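Local atomic coordinates of WZI (PDB entry 2YNK), a protein that is an outer-membrane beta-barrel lectin that binds carbohydrate and takes part in assembly of the group 1 capsule of Escherichia coli. Residues Val148-Gly153 with Leu160-Ala165; Asn6-Arg11 with Gln84-Thr89; Leu228-Ile233 with Ala271-Lys276. All coordinates share one frame; numbering follows the deposited sequence.

Contact 1 (Val148-Gly153 with Leu160-Ala165); sequences VPQWWG and LIRGDA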
loop_
_atom_site.group_PDB
_atom_site.type_symbol
_atom_site.label_atom_id
_atom_site.label_comp_id
_atom_site.label_asym_id
_atom_site.label_seq_id
_atom_site.Cartn_x
_atom_site.Cartn_y
_atom_site.Cartn_z
ATOM N N VAL A 148 8.898 -8.216 -2.215
ATOM C CA VAL A 148 7.731 -7.558 -2.811
ATOM C C VAL A 148 6.919 -6.813 -1.754
ATOM O O VAL A 148 6.478 -7.424 -0.779
ATOM C CB VAL A 148 6.796 -8.563 -3.531
ATOM C CG1 VAL A 148 5.562 -7.848 -4.076
ATOM C CG2 VAL A 148 7.547 -9.282 -4.632
ATOM N N PRO A 149 6.706 -5.498 -1.951
ATOM C CA PRO A 149 5.799 -4.779 -1.061
ATOM C C PRO A 149 4.344 -5.173 -1.272
ATOM O O PRO A 149 3.942 -5.549 -2.401
ATOM C CB PRO A 149 6.008 -3.311 -1.454
ATOM C CG PRO A 149 6.474 -3.361 -2.861
ATOM C CD PRO A 149 7.310 -4.603 -2.953
ATOM N N GLN A 150 3.568 -5.065 -0.192
ATOM C CA GLN A 150 2.128 -5.334 -0.234
ATOM C C GLN A 150 1.336 -4.107 0.194
ATOM O O GLN A 150 1.906 -3.109 0.682
ATOM C CB GLN A 150 1.774 -6.493 0.698
ATOM C CG GLN A 150 2.302 -7.851 0.274
ATOM C CD GLN A 150 2.536 -8.768 1.462
ATOM O OE1 GLN A 150 3.368 -8.485 2.338
ATOM N NE2 GLN A 150 1.817 -9.884 1.491
ATOM N N TRP A 151 0.020 -4.194 -0.004
ATOM C CA TRP A 151 -0.920 -3.284 0.636
ATOM C C TRP A 151 -2.179 -4.010 0.932
ATOM O O TRP A 151 -2.809 -4.552 0.020
ATOM C CB TRP A 151 -1.217 -2.098 -0.245
ATOM C CG TRP A 151 -2.031 -1.018 0.413
ATOM C CD1 TRP A 151 -3.415 -0.915 0.476
ATOM C CD2 TRP A 151 -1.529 0.173 1.099
ATOM N NE1 TRP A 151 -3.793 0.228 1.136
ATOM C CE2 TRP A 151 -2.704 0.923 1.537
ATOM C CE3 TRP A 151 -0.267 0.674 1.385
ATOM C CZ2 TRP A 151 -2.591 2.121 2.224
ATOM C CZ3 TRP A 151 -0.170 1.888 2.071
ATOM C CH2 TRP A 151 -1.304 2.590 2.473
ATOM N N TRP A 152 -2.560 -4.035 2.209
ATOM C CA TRP A 152 -3.770 -4.738 2.643
ATOM C C TRP A 152 -4.844 -3.798 3.136
ATOM O O TRP A 152 -4.802 -3.322 4.280
ATOM C CB TRP A 152 -3.419 -5.756 3.711
ATOM C CG TRP A 152 -2.792 -7.007 3.160
ATOM C CD1 TRP A 152 -2.312 -7.236 1.871
ATOM C CD2 TRP A 152 -2.518 -8.243 3.885
ATOM N NE1 TRP A 152 -1.795 -8.497 1.762
ATOM C CE2 TRP A 152 -1.900 -9.153 2.926
ATOM C CE3 TRP A 152 -2.714 -8.668 5.186
ATOM C CZ2 TRP A 152 -1.521 -10.426 3.272
ATOM C CZ3 TRP A 152 -2.331 -9.958 5.528
ATOM C CH2 TRP A 152 -1.746 -10.815 4.594
ATOM N N GLY A 153 -5.819 -3.524 2.262
ATOM C CA GLY A 153 -7.004 -2.773 2.642
ATOM C C GLY A 153 -7.304 -1.592 1.749
ATOM O O GLY A 153 -6.528 -1.272 0.858
ATOM N N LEU A 160 -3.693 -0.716 8.354
ATOM C CA LEU A 160 -3.494 -0.954 9.779
ATOM C C LEU A 160 -2.778 -2.270 10.063
ATOM O O LEU A 160 -2.379 -2.514 11.212
ATOM C CB LEU A 160 -4.830 -0.968 10.524
ATOM C CG LEU A 160 -5.695 0.291 10.476
ATOM C CD1 LEU A 160 -7.037 -0.001 11.145
ATOM C CD2 LEU A 160 -5.004 1.478 11.126
ATOM N N ILE A 161 -2.610 -3.109 9.039
ATOM C CA ILE A 161 -2.091 -4.467 9.239
ATOM C C ILE A 161 -0.871 -4.809 8.393
ATOM O O ILE A 161 0.060 -5.416 8.895
ATOM C CB ILE A 161 -3.186 -5.524 8.987
ATOM C CG1 ILE A 161 -2.671 -6.916 9.381
ATOM C CG2 ILE A 161 -3.669 -5.473 7.537
ATOM C CD1 ILE A 161 -3.753 -7.879 9.825
ATOM N N ARG A 162 -0.893 -4.459 7.111
ATOM C CA ARG A 162 0.266 -4.635 6.252
ATOM C C ARG A 162 0.302 -3.547 5.201
ATOM O O ARG A 162 -0.428 -3.591 4.205
ATOM C CB ARG A 162 0.293 -6.014 5.593
ATOM C CG ARG A 162 0.865 -7.118 6.483
ATOM C CD ARG A 162 2.360 -6.966 6.778
ATOM N NE ARG A 162 3.169 -7.008 5.559
ATOM C CZ ARG A 162 3.697 -5.949 4.949
ATOM N NH1 ARG A 162 3.553 -4.710 5.434
ATOM N NH2 ARG A 162 4.383 -6.130 3.825
ATOM N N GLY A 163 1.168 -2.568 5.444
ATOM C CA GLY A 163 1.364 -1.471 4.536
ATOM C C GLY A 163 2.742 -1.456 3.912
ATOM O O GLY A 163 3.374 -2.493 3.703
ATOM N N ASP A 164 3.218 -0.233 3.723
ATOM C CA ASP A 164 4.149 0.158 2.690
ATOM C C ASP A 164 5.295 0.987 3.223
ATOM O O ASP A 164 6.139 1.417 2.441
ATOM C CB ASP A 164 3.352 1.108 1.804
ATOM C CG ASP A 164 3.716 1.026 0.379
ATOM O OD1 ASP A 164 4.215 -0.029 -0.059
ATOM O OD2 ASP A 164 3.458 2.023 -0.308
ATOM N N ALA A 165 5.302 1.225 4.543
ATOM C CA ALA A 165 6.037 2.315 5.170
ATOM C C ALA A 165 7.272 1.780 5.880
ATOM O O ALA A 165 7.455 1.979 7.088
ATOM C CB ALA A 165 5.120 3.019 6.161
#

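Contact 2 (Asn6-Arg11 with Gln84-Thr89); sequences NDNDLR and QGFGQT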
loop_
_atom_site.group_PDB
_atom_site.type_symbol
_atom_site.label_atom_id
_atom_site.label_comp_id
_atom_site.label_asym_id
_atom_site.label_seq_id
_atom_site.Cartn_x
_atom_site.Cartn_y
_atom_site.Cartn_z
ATOM N N ASN A 6 2.614 -1.766 -5.553
ATOM C CA ASN A 6 2.090 -0.441 -5.244
ATOM C C ASN A 6 2.600 0.643 -6.190
ATOM O O ASN A 6 3.753 1.041 -6.109
ATOM C CB ASN A 6 2.457 -0.025 -3.810
ATOM C CG ASN A 6 1.989 -1.009 -2.766
ATOM O OD1 ASN A 6 1.630 -2.147 -3.067
ATOM N ND2 ASN A 6 2.008 -0.574 -1.520
ATOM N N ASP A 7 1.740 1.106 -7.094
ATOM C CA ASP A 7 1.986 2.323 -7.870
ATOM C C ASP A 7 0.850 3.267 -7.543
ATOM O O ASP A 7 -0.296 2.848 -7.457
ATOM C CB ASP A 7 1.994 2.021 -9.359
ATOM C CG ASP A 7 2.331 3.241 -10.201
ATOM O OD1 ASP A 7 3.432 3.801 -10.015
ATOM O OD2 ASP A 7 1.505 3.630 -11.063
ATOM N N ASN A 8 1.153 4.536 -7.343
ATOM C CA ASN A 8 0.145 5.460 -6.828
ATOM C C ASN A 8 -0.699 6.041 -7.965
ATOM O O ASN A 8 -1.911 6.178 -7.832
ATOM C CB ASN A 8 0.807 6.570 -6.016
ATOM C CG ASN A 8 -0.190 7.498 -5.371
ATOM O OD1 ASN A 8 -1.113 7.063 -4.691
ATOM N ND2 ASN A 8 -0.003 8.792 -5.568
ATOM N N ASP A 9 -0.041 6.381 -9.075
ATOM C CA ASP A 9 -0.724 6.859 -10.271
ATOM C C ASP A 9 -1.703 5.825 -10.817
ATOM O O ASP A 9 -2.849 6.165 -11.124
ATOM C CB ASP A 9 0.283 7.267 -11.354
ATOM C CG ASP A 9 0.865 8.656 -11.122
ATOM O OD1 ASP A 9 0.426 9.332 -10.166
ATOM O OD2 ASP A 9 1.758 9.080 -11.896
ATOM N N LEU A 10 -1.260 4.571 -10.909
ATOM C CA LEU A 10 -2.115 3.478 -11.393
ATOM C C LEU A 10 -3.348 3.291 -10.514
ATOM O O LEU A 10 -4.480 3.213 -11.015
ATOM C CB LEU A 10 -1.340 2.153 -11.447
ATOM C CG LEU A 10 -2.076 0.989 -12.126
ATOM C CD1 LEU A 10 -2.278 1.307 -13.604
ATOM C CD2 LEU A 10 -1.335 -0.332 -11.960
ATOM N N ARG A 11 -3.107 3.208 -9.206
ATOM C CA ARG A 11 -4.159 2.949 -8.236
ATOM C C ARG A 11 -5.245 3.999 -8.299
ATOM O O ARG A 11 -6.414 3.662 -8.248
ATOM C CB ARG A 11 -3.603 2.885 -6.797
ATOM C CG ARG A 11 -4.718 2.858 -5.763
ATOM C CD ARG A 11 -4.325 2.381 -4.382
ATOM N NE ARG A 11 -5.541 2.320 -3.573
ATOM C CZ ARG A 11 -5.620 2.497 -2.258
ATOM N NH1 ARG A 11 -4.540 2.732 -1.528
ATOM N NH2 ARG A 11 -6.810 2.436 -1.667
ATOM N N GLN A 84 3.355 9.335 4.999
ATOM C CA GLN A 84 2.979 9.347 3.582
ATOM C C GLN A 84 2.114 8.161 3.215
ATOM O O GLN A 84 2.148 7.117 3.854
ATOM C CB GLN A 84 4.218 9.331 2.687
ATOM C CG GLN A 84 5.184 10.463 2.937
ATOM C CD GLN A 84 4.559 11.806 2.694
ATOM O OE1 GLN A 84 4.400 12.225 1.545
ATOM N NE2 GLN A 84 4.200 12.500 3.775
ATOM N N GLY A 85 1.362 8.317 2.137
ATOM C CA GLY A 85 0.371 7.328 1.765
ATOM C C GLY A 85 0.865 6.172 0.927
ATOM O O GLY A 85 2.057 5.952 0.729
ATOM N N PHE A 86 -0.107 5.418 0.454
ATOM C CA PHE A 86 0.103 4.349 -0.486
ATOM C C PHE A 86 1.114 4.754 -1.538
ATOM O O PHE A 86 0.949 5.761 -2.231
ATOM C CB PHE A 86 -1.233 3.995 -1.131
ATOM C CG PHE A 86 -1.131 2.979 -2.207
ATOM C CD1 PHE A 86 -0.908 3.368 -3.513
ATOM C CD2 PHE A 86 -1.272 1.639 -1.917
ATOM C CE1 PHE A 86 -0.814 2.434 -4.513
ATOM C CE2 PHE A 86 -1.189 0.698 -2.916
ATOM C CZ PHE A 86 -0.950 1.098 -4.220
ATOM N N GLY A 87 2.179 3.967 -1.609
ATOM C CA GLY A 87 3.234 4.133 -2.590
ATOM C C GLY A 87 4.125 5.346 -2.414
ATOM O O GLY A 87 4.878 5.684 -3.329
ATOM N N GLN A 88 4.073 6.009 -1.263
ATOM C CA GLN A 88 4.783 7.287 -1.118
ATOM C C GLN A 88 5.857 7.379 0.006
ATOM O O GLN A 88 6.439 8.447 0.187
ATOM C CB GLN A 88 3.756 8.419 -0.995
ATOM C CG GLN A 88 3.023 8.717 -2.302
ATOM C CD GLN A 88 1.625 9.281 -2.084
ATOM O OE1 GLN A 88 1.462 10.471 -1.818
ATOM N NE2 GLN A 88 0.606 8.422 -2.200
ATOM N N THR A 89 6.143 6.291 0.727
ATOM C CA THR A 89 7.211 6.301 1.748
ATOM C C THR A 89 8.551 5.918 1.112
ATOM O O THR A 89 8.784 4.753 0.802
ATOM C CB THR A 89 6.939 5.329 2.944
ATOM O OG1 THR A 89 5.738 5.696 3.648
ATOM C CG2 THR A 89 8.104 5.351 3.939
#

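Contact 3 (Leu228-Ile233 with Ala271-Lys276); sequences LGASRI and AGFDFK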
loop_
_atom_site.group_PDB
_atom_site.type_symbol
_atom_site.label_atom_id
_atom_site.label_comp_id
_atom_site.label_asym_id
_atom_site.label_seq_id
_atom_site.Cartn_x
_atom_site.Cartn_y
_atom_site.Cartn_z
ATOM N N LEU A 228 -15.845 -6.961 0.896
ATOM C CA LEU A 228 -15.540 -7.322 2.282
ATOM C C LEU A 228 -14.188 -7.999 2.350
ATOM O O LEU A 228 -13.898 -8.901 1.564
ATOM C CB LEU A 228 -16.591 -8.271 2.853
ATOM C CG LEU A 228 -17.996 -7.707 3.023
ATOM C CD1 LEU A 228 -18.894 -8.778 3.609
ATOM C CD2 LEU A 228 -17.979 -6.464 3.896
ATOM N N GLY A 229 -13.371 -7.570 3.305
ATOM C CA GLY A 229 -12.044 -8.139 3.501
ATOM C C GLY A 229 -11.825 -8.707 4.893
ATOM O O GLY A 229 -12.371 -8.215 5.883
ATOM N N ALA A 230 -11.016 -9.758 4.946
ATOM C CA ALA A 230 -10.530 -10.320 6.189
ATOM C C ALA A 230 -9.025 -10.549 6.026
ATOM O O ALA A 230 -8.560 -10.912 4.941
ATOM C CB ALA A 230 -11.248 -11.625 6.491
ATOM N N SER A 231 -8.261 -10.316 7.085
ATOM C CA SER A 231 -6.830 -10.581 7.029
ATOM C C SER A 231 -6.229 -10.875 8.396
ATOM O O SER A 231 -6.674 -10.350 9.435
ATOM C CB SER A 231 -6.082 -9.434 6.341
ATOM O OG SER A 231 -6.601 -8.165 6.685
ATOM N N ARG A 232 -5.210 -11.730 8.373
ATOM C CA ARG A 232 -4.540 -12.179 9.573
ATOM C C ARG A 232 -3.022 -12.224 9.343
ATOM O O ARG A 232 -2.551 -12.584 8.268
ATOM C CB ARG A 232 -5.095 -13.549 9.957
ATOM C CG ARG A 232 -4.645 -14.087 11.305
ATOM C CD ARG A 232 -5.435 -15.340 11.655
ATOM N NE ARG A 232 -4.675 -16.283 12.483
ATOM C CZ ARG A 232 -4.505 -16.188 13.803
ATOM N NH1 ARG A 232 -5.024 -15.174 14.497
ATOM N NH2 ARG A 232 -3.804 -17.117 14.438
ATOM N N ILE A 233 -2.272 -11.833 10.365
ATOM C CA ILE A 233 -0.808 -11.852 10.347
ATOM C C ILE A 233 -0.311 -12.450 11.649
ATOM O O ILE A 233 -0.823 -12.109 12.716
ATOM C CB ILE A 233 -0.245 -10.419 10.234
ATOM C CG1 ILE A 233 -0.028 -10.029 8.777
ATOM C CG2 ILE A 233 1.076 -10.287 10.970
ATOM C CD1 ILE A 233 1.132 -10.744 8.122
ATOM N N ALA A 271 -5.135 -9.280 13.381
ATOM C CA ALA A 271 -6.254 -9.792 12.587
ATOM C C ALA A 271 -7.431 -8.821 12.590
ATOM O O ALA A 271 -7.723 -8.192 13.602
ATOM C CB ALA A 271 -6.683 -11.160 13.098
ATOM N N GLY A 272 -8.087 -8.696 11.443
ATOM C CA GLY A 272 -9.239 -7.824 11.335
ATOM C C GLY A 272 -9.935 -7.841 9.989
ATOM O O GLY A 272 -9.613 -8.642 9.118
ATOM N N PHE A 273 -10.893 -6.929 9.834
ATOM C CA PHE A 273 -11.733 -6.859 8.644
ATOM C C PHE A 273 -11.677 -5.476 8.025
ATOM O O PHE A 273 -11.354 -4.490 8.693
ATOM C CB PHE A 273 -13.188 -7.184 8.988
ATOM C CG PHE A 273 -13.359 -8.440 9.786
ATOM C CD1 PHE A 273 -13.130 -9.678 9.210
ATOM C CD2 PHE A 273 -13.755 -8.388 11.111
ATOM C CE1 PHE A 273 -13.294 -10.847 9.938
ATOM C CE2 PHE A 273 -13.911 -9.548 11.852
ATOM C CZ PHE A 273 -13.680 -10.782 11.264
ATOM N N ASP A 274 -11.997 -5.422 6.738
ATOM C CA ASP A 274 -12.151 -4.158 6.025
ATOM C C ASP A 274 -13.355 -4.229 5.097
ATOM O O ASP A 274 -13.840 -5.315 4.782
ATOM C CB ASP A 274 -10.880 -3.787 5.245
ATOM C CG ASP A 274 -10.069 -5.004 4.799
ATOM O OD1 ASP A 274 -9.430 -5.673 5.657
ATOM O OD2 ASP A 274 -10.049 -5.282 3.582
ATOM N N PHE A 275 -13.851 -3.067 4.687
ATOM C CA PHE A 275 -14.928 -2.997 3.699
ATOM C C PHE A 275 -14.775 -1.750 2.834
ATOM O O PHE A 275 -14.124 -0.778 3.233
ATOM C CB PHE A 275 -16.306 -2.983 4.383
ATOM C CG PHE A 275 -16.707 -1.627 4.893
ATOM C CD1 PHE A 275 -17.371 -0.726 4.064
ATOM C CD2 PHE A 275 -16.387 -1.237 6.188
ATOM C CE1 PHE A 275 -17.716 0.532 4.526
ATOM C CE2 PHE A 275 -16.733 0.020 6.657
ATOM C CZ PHE A 275 -17.397 0.906 5.827
ATOM N N LYS A 276 -15.372 -1.796 1.649
ATOM C CA LYS A 276 -15.557 -0.614 0.813
ATOM C C LYS A 276 -16.962 -0.688 0.189
ATOM O O LYS A 276 -17.345 -1.726 -0.363
ATOM C CB LYS A 276 -14.464 -0.514 -0.270
ATOM C CG LYS A 276 -14.555 0.761 -1.107
ATOM C CD LYS A 276 -13.504 0.884 -2.202
ATOM C CE LYS A 276 -13.823 2.060 -3.133
ATOM N NZ LYS A 276 -12.686 2.554 -3.973
#

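Contact 1 (Val148-Gly153 with Leu160-Ala165)
R162 reaches Q150 with one arm of its guanidinium: NH2 donates to Q150 OE1 at 3.0 Å, a bent bond with 139° at the hydrogen. The amide and guanidinium planes are 68° apart, and the donor is tilted out of the plane of the carbonyl it meets. The chain is bent at chi2 and chi3, and NH1 donates to G163 O at 2.8 Å. The guanidinium thus ties Q150 to the loop's own main chain. The other end of the Q150 amide is engaged by the barrel wall, NE2 hydrogen-bonding to Q196 OE1 and S198 OG. Beside this, W152 N donates to R162 O at 3.0 Å, a backbone bond between two roughly antiparallel chains.

Both segments belong to the long inward-folded connection between barrel strands 141-145 and 170-176. Its short strand 151-152 pairs with strand 29-30 inside the 18-stranded barrel, consistent with a structure that fills part of its lumen.

The two indoles meet different neighbours. R162 CB lies over one face of the W152 indole, displaced toward its rim and 4.0 Å from W152 CD2, while I161 CG2 sits near the ring plane at its edge, 3.8 Å from W152 CB. W152 NE1 is hydrogen-bonded to Q196 OE1. In W151, CG stands anti to the backbone N (chi1 -172°), and the six-membered ring offers its edge to D164: CB of the aspartate is 3.6 Å from W151 CZ3, with carboxylate and indole planes perpendicular. D164 OD2 accepts from the backbone N of G87, and D164 OD1 lies 4.0 Å from P149 CB.

Contact 2 (Asn6-Arg11 with Gln84-Thr89)
F86 sets its ring against N6 and R11, joining a type II beta turn, G85 to Q88, to the N-terminal end of helix 8-19. The turn belongs to the loop between barrel strands 69-76 and 95-104.

R11 CD stands over the centre of the F86 ring, 3.5 Å from its centroid, in a CH-pi contact. The extended chain carries the guanidinium on over the same face as a cation-pi partner, with CZ 4.7 Å from the centroid. The guanidinium is inclined 78° to the ring, while NH1 bonds to G155 O and the group also meets Y156. N6 lies across the ring plane from R11, beside the CZ/CE2 rim: its amide is 15° from parallel to the ring, and its CB packs 3.6 Å from F86 CZ. D7 O lies at the ring edge beside CE1. W30 and W151 add edge-to-face contacts to F86.

No hydrogen bond joins the two segments; each is braced internally. D7 is the N-cap of the helix, its OD2 accepting from L10 N at 2.9 Å, while OD1 forms a salt bridge with R61 of helix 49-65. In the turn, Q88 N donates to G85 O at 2.8 Å. The Q88 chain, extended beyond CG, lets NE2 donate to F86 O at 2.7 Å; N8 OD1 lies 3.3 Å from Q88 NE2, at an angle too poor for a bond.

Contact 3 (Leu228-Ile233 with Ala271-Lys276)
L228, A230 and R232 share one face of the sheet with A271, F273 and F275, whereas S231 and D274 point to the other, toward the barrel interior. On the first face the neighbours meet in van der Waals contact: the L228 and F275 side chains cross obliquely, L228 CD2 lying 3.9 Å from F275 CB, and A230 CB lies at the edge of the F273 ring, 3.8 Å from CD1. G229 O also lies in this ring's plane, at its edge. The extended R232 passes A271 CB with its CG at 4.0 Å and takes its guanidinium to a salt bridge with E298.

On the interior face, the D274 carboxylate leans across to G229, where no side chain intervenes, and OD2 comes 3.5 Å from G229 CA. R217 of strand 212-221 forms a salt bridge with this OD2.

The backbones pair antiparallel as adjacent barrel strands, with reciprocal bonds G229 N to D274 O (2.7 Å) and D274 N to G229 O, then the same exchange between S231 and G272. A bound hexane touches A230 and S231; R232 excepted, the first face is apolar, consistent with facing lipid, while the buried charge of D274 is probably offset by R217.

From the N terminus, contact 2 closes first: 6-11 meets 84-89 across a 72-residue excursion that holds the rest of helix 8-19, helices 34-42 and 49-65, and the first barrel strand, 69-76. Contact 1 follows, closing a six-residue loop within the connection between strands 141-145 and 170-176. Contact 3 pairs strands 226-236 and 268-278 across 37 residues, part of them not modelled. The three are in series, none nesting or crossing. In space, contact 1 lies between the N-terminal segment with the 84-89 turn and this part of the barrel wall: W151 and D164 touch residues of contact 2, whereas W152, I161 and R162 pack on contact 3. Contacts 2 and 3 do not touch.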